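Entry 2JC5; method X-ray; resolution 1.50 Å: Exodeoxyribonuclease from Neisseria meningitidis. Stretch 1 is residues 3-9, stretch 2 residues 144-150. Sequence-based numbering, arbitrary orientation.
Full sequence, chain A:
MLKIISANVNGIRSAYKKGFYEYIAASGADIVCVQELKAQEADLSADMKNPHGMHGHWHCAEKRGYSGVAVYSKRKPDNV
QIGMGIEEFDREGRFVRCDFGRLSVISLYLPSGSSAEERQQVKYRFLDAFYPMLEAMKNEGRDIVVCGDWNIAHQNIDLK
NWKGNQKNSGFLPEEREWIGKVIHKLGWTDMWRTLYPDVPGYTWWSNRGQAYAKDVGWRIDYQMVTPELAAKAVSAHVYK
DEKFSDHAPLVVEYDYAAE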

# COMPACT_ATOMS: atom_id res chain seq x y z
N LYS A 3 7.92 13.11 1.67
CA LYS A 3 8.06 11.78 2.25
C LYS A 3 6.69 11.14 2.28
O LYS A 3 5.75 11.67 2.89
CB LYS A 3 8.67 11.90 3.65
CG LYS A 3 8.90 10.60 4.36
CD LYS A 3 9.47 10.77 5.76
CE LYS A 3 10.87 11.31 5.72
NZ LYS A 3 11.73 10.55 6.66
N ILE A 4 6.56 10.00 1.59
CA ILE A 4 5.32 9.26 1.53
C ILE A 4 5.52 7.90 2.19
O ILE A 4 6.49 7.22 1.88
CB ILE A 4 4.82 9.03 0.09
CG1 ILE A 4 4.61 10.37 -0.63
CG2 ILE A 4 3.53 8.24 0.13
CD1 ILE A 4 4.19 10.28 -2.08
N ILE A 5 4.64 7.55 3.13
CA ILE A 5 4.74 6.29 3.86
C ILE A 5 3.53 5.45 3.53
O ILE A 5 2.42 5.97 3.54
CB ILE A 5 4.82 6.52 5.38
CG1 ILE A 5 6.08 7.36 5.68
CG2 ILE A 5 4.81 5.19 6.14
CD1 ILE A 5 6.42 7.49 7.16
N SER A 6 3.76 4.17 3.22
CA SER A 6 2.69 3.21 3.02
C SER A 6 2.76 2.19 4.15
O SER A 6 3.81 1.60 4.37
CB SER A 6 2.84 2.52 1.67
OG SER A 6 1.71 1.71 1.38
N ALA A 7 1.65 1.98 4.84
CA ALA A 7 1.64 1.04 5.96
C ALA A 7 0.33 0.30 6.04
O ALA A 7 -0.74 0.90 6.22
CB ALA A 7 1.94 1.77 7.28
N ASN A 8 0.40 -1.02 5.93
CA ASN A 8 -0.72 -1.86 6.32
C ASN A 8 -0.63 -2.02 7.82
O ASN A 8 0.34 -2.59 8.35
CB ASN A 8 -0.69 -3.20 5.58
CG ASN A 8 -1.78 -4.14 6.06
OD1 ASN A 8 -2.12 -4.16 7.27
ND2 ASN A 8 -2.34 -4.93 5.15
N VAL A 9 -1.60 -1.41 8.51
CA VAL A 9 -1.55 -1.26 9.97
C VAL A 9 -2.16 -2.42 10.74
O VAL A 9 -2.09 -2.45 11.97
CB VAL A 9 -2.15 0.09 10.43
CG1 VAL A 9 -1.29 1.25 9.88
CG2 VAL A 9 -3.65 0.23 10.03
N ILE A 144 1.89 10.22 -10.17
CA ILE A 144 1.05 9.35 -9.34
C ILE A 144 1.88 8.34 -8.57
O ILE A 144 2.80 7.72 -9.13
CB ILE A 144 -0.01 8.60 -10.18
CG1 ILE A 144 -0.81 9.58 -11.04
CG2 ILE A 144 -0.96 7.80 -9.26
CD1 ILE A 144 -1.83 8.94 -11.92
N VAL A 145 1.55 8.19 -7.29
CA VAL A 145 2.10 7.12 -6.46
C VAL A 145 0.94 6.25 -6.01
O VAL A 145 0.04 6.74 -5.33
CB VAL A 145 2.85 7.66 -5.23
CG1 VAL A 145 3.48 6.50 -4.42
CG2 VAL A 145 3.93 8.65 -5.67
N VAL A 146 0.98 4.96 -6.38
CA VAL A 146 0.00 3.99 -5.90
C VAL A 146 0.67 3.20 -4.77
O VAL A 146 1.52 2.34 -5.02
CB VAL A 146 -0.50 3.04 -7.02
CG1 VAL A 146 -1.61 2.13 -6.49
CG2 VAL A 146 -1.01 3.86 -8.21
N CYS A 147 0.33 3.57 -3.53
CA CYS A 147 0.83 2.94 -2.34
C CYS A 147 -0.08 1.81 -1.92
O CYS A 147 -1.30 1.96 -1.95
CB CYS A 147 0.83 3.90 -1.17
SG CYS A 147 1.99 5.21 -1.23
N GLY A 148 0.49 0.72 -1.43
CA GLY A 148 -0.30 -0.14 -0.60
C GLY A 148 0.18 -1.55 -0.52
O GLY A 148 1.34 -1.85 -0.81
N ASP A 149 -0.74 -2.40 -0.09
CA ASP A 149 -0.49 -3.81 0.11
C ASP A 149 -1.11 -4.50 -1.09
O ASP A 149 -2.33 -4.53 -1.24
CB ASP A 149 -1.14 -4.25 1.40
CG ASP A 149 -1.03 -5.74 1.66
OD1 ASP A 149 -0.45 -6.48 0.84
OD2 ASP A 149 -1.53 -6.18 2.73
N TRP A 150 -0.24 -4.96 -1.98
CA TRP A 150 -0.64 -5.56 -3.24
C TRP A 150 -0.78 -7.06 -3.12
O TRP A 150 -1.25 -7.71 -4.06
CB TRP A 150 0.35 -5.21 -4.36
CG TRP A 150 0.37 -3.75 -4.73
CD1 TRP A 150 0.66 -2.69 -3.91
CD2 TRP A 150 0.11 -3.18 -6.02
NE1 TRP A 150 0.59 -1.51 -4.61
CE2 TRP A 150 0.27 -1.79 -5.91
CE3 TRP A 150 -0.22 -3.73 -7.26
CZ2 TRP A 150 0.08 -0.93 -6.99
CZ3 TRP A 150 -0.39 -2.87 -8.33
CH2 TRP A 150 -0.25 -1.50 -8.18

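The two strands run in roughly the same direction, with 24° between their N-to-C axes, but the axes come no closer than 8.3 Å. That spacing is too wide for the backbone-to-backbone hydrogen bonding of neighbouring strands in one sheet, so the contact is built mainly from side chains, with the backbone N of Gly-148 also approached by Ser-6, and it buries 273 Å² summed over both sides. Phi/psi values from Lys-3 to Asn-8 are extended throughout, and side chains alternate accordingly: the CA-to-CB bonds of Ile-4, Ser-6 and Asn-8 point toward the second stretch, while those of Ile-5 and Ala-7 point away.

Lys-3 opens the stretch without taking part, its side chain out of reach of the other segment. Ile-4 makes the apolar end of the contact. Its chi1 is m and its chi2 t, and the two branches reach different partners: CD1 lies 4.0 Å from CG2 of Val-145, whereas CG2 lies 3.7 Å from SG of Cys-147. These are van der Waals separations, and the residue loses 49 Å² to the other stretch. Ile-5, facing away, loses almost nothing.

Ser-6 sits at the closest matched position in the backbone register, its CA 5.7 Å from the CA of Cys-147. Its side chain, with chi1 t, places OG 3.5 Å from CB of Cys-147 and 3.2 Å from N of Gly-148. The latter distance alone might suggest a hydrogen bond, but the angle is poor and the pair does not qualify; OG is instead hydrogen-bonded elsewhere in the structure. Gly-148 marks a corner in the second stretch. At its phi/psi of 157/-162°, a CB would be jammed against the carbonyl O of Cys-147, so the backbone itself calls for glycine. Such a CB would point away from the first stretch, 4.6 Å from OG of Ser-6; the steric demand therefore arises from the local backbone, at the carbonyl O of Cys-147, and not from Ser-6.

Ala-7 again faces away, and Asn-8 supplies the polar end. The CA of Asn-8 is 6.5 Å from the CA of Asp-149, and both side chains have chi1 t and CB directed toward the opposite stretch. ND2 of Asn-8 donates to OD2 of Asp-149 over 2.8 Å, with an N-H...O angle of 137°: a short but noticeably bent hydrogen bond, the sole one across the contact. Val-9 follows beyond the strand, with its side chain out of reach.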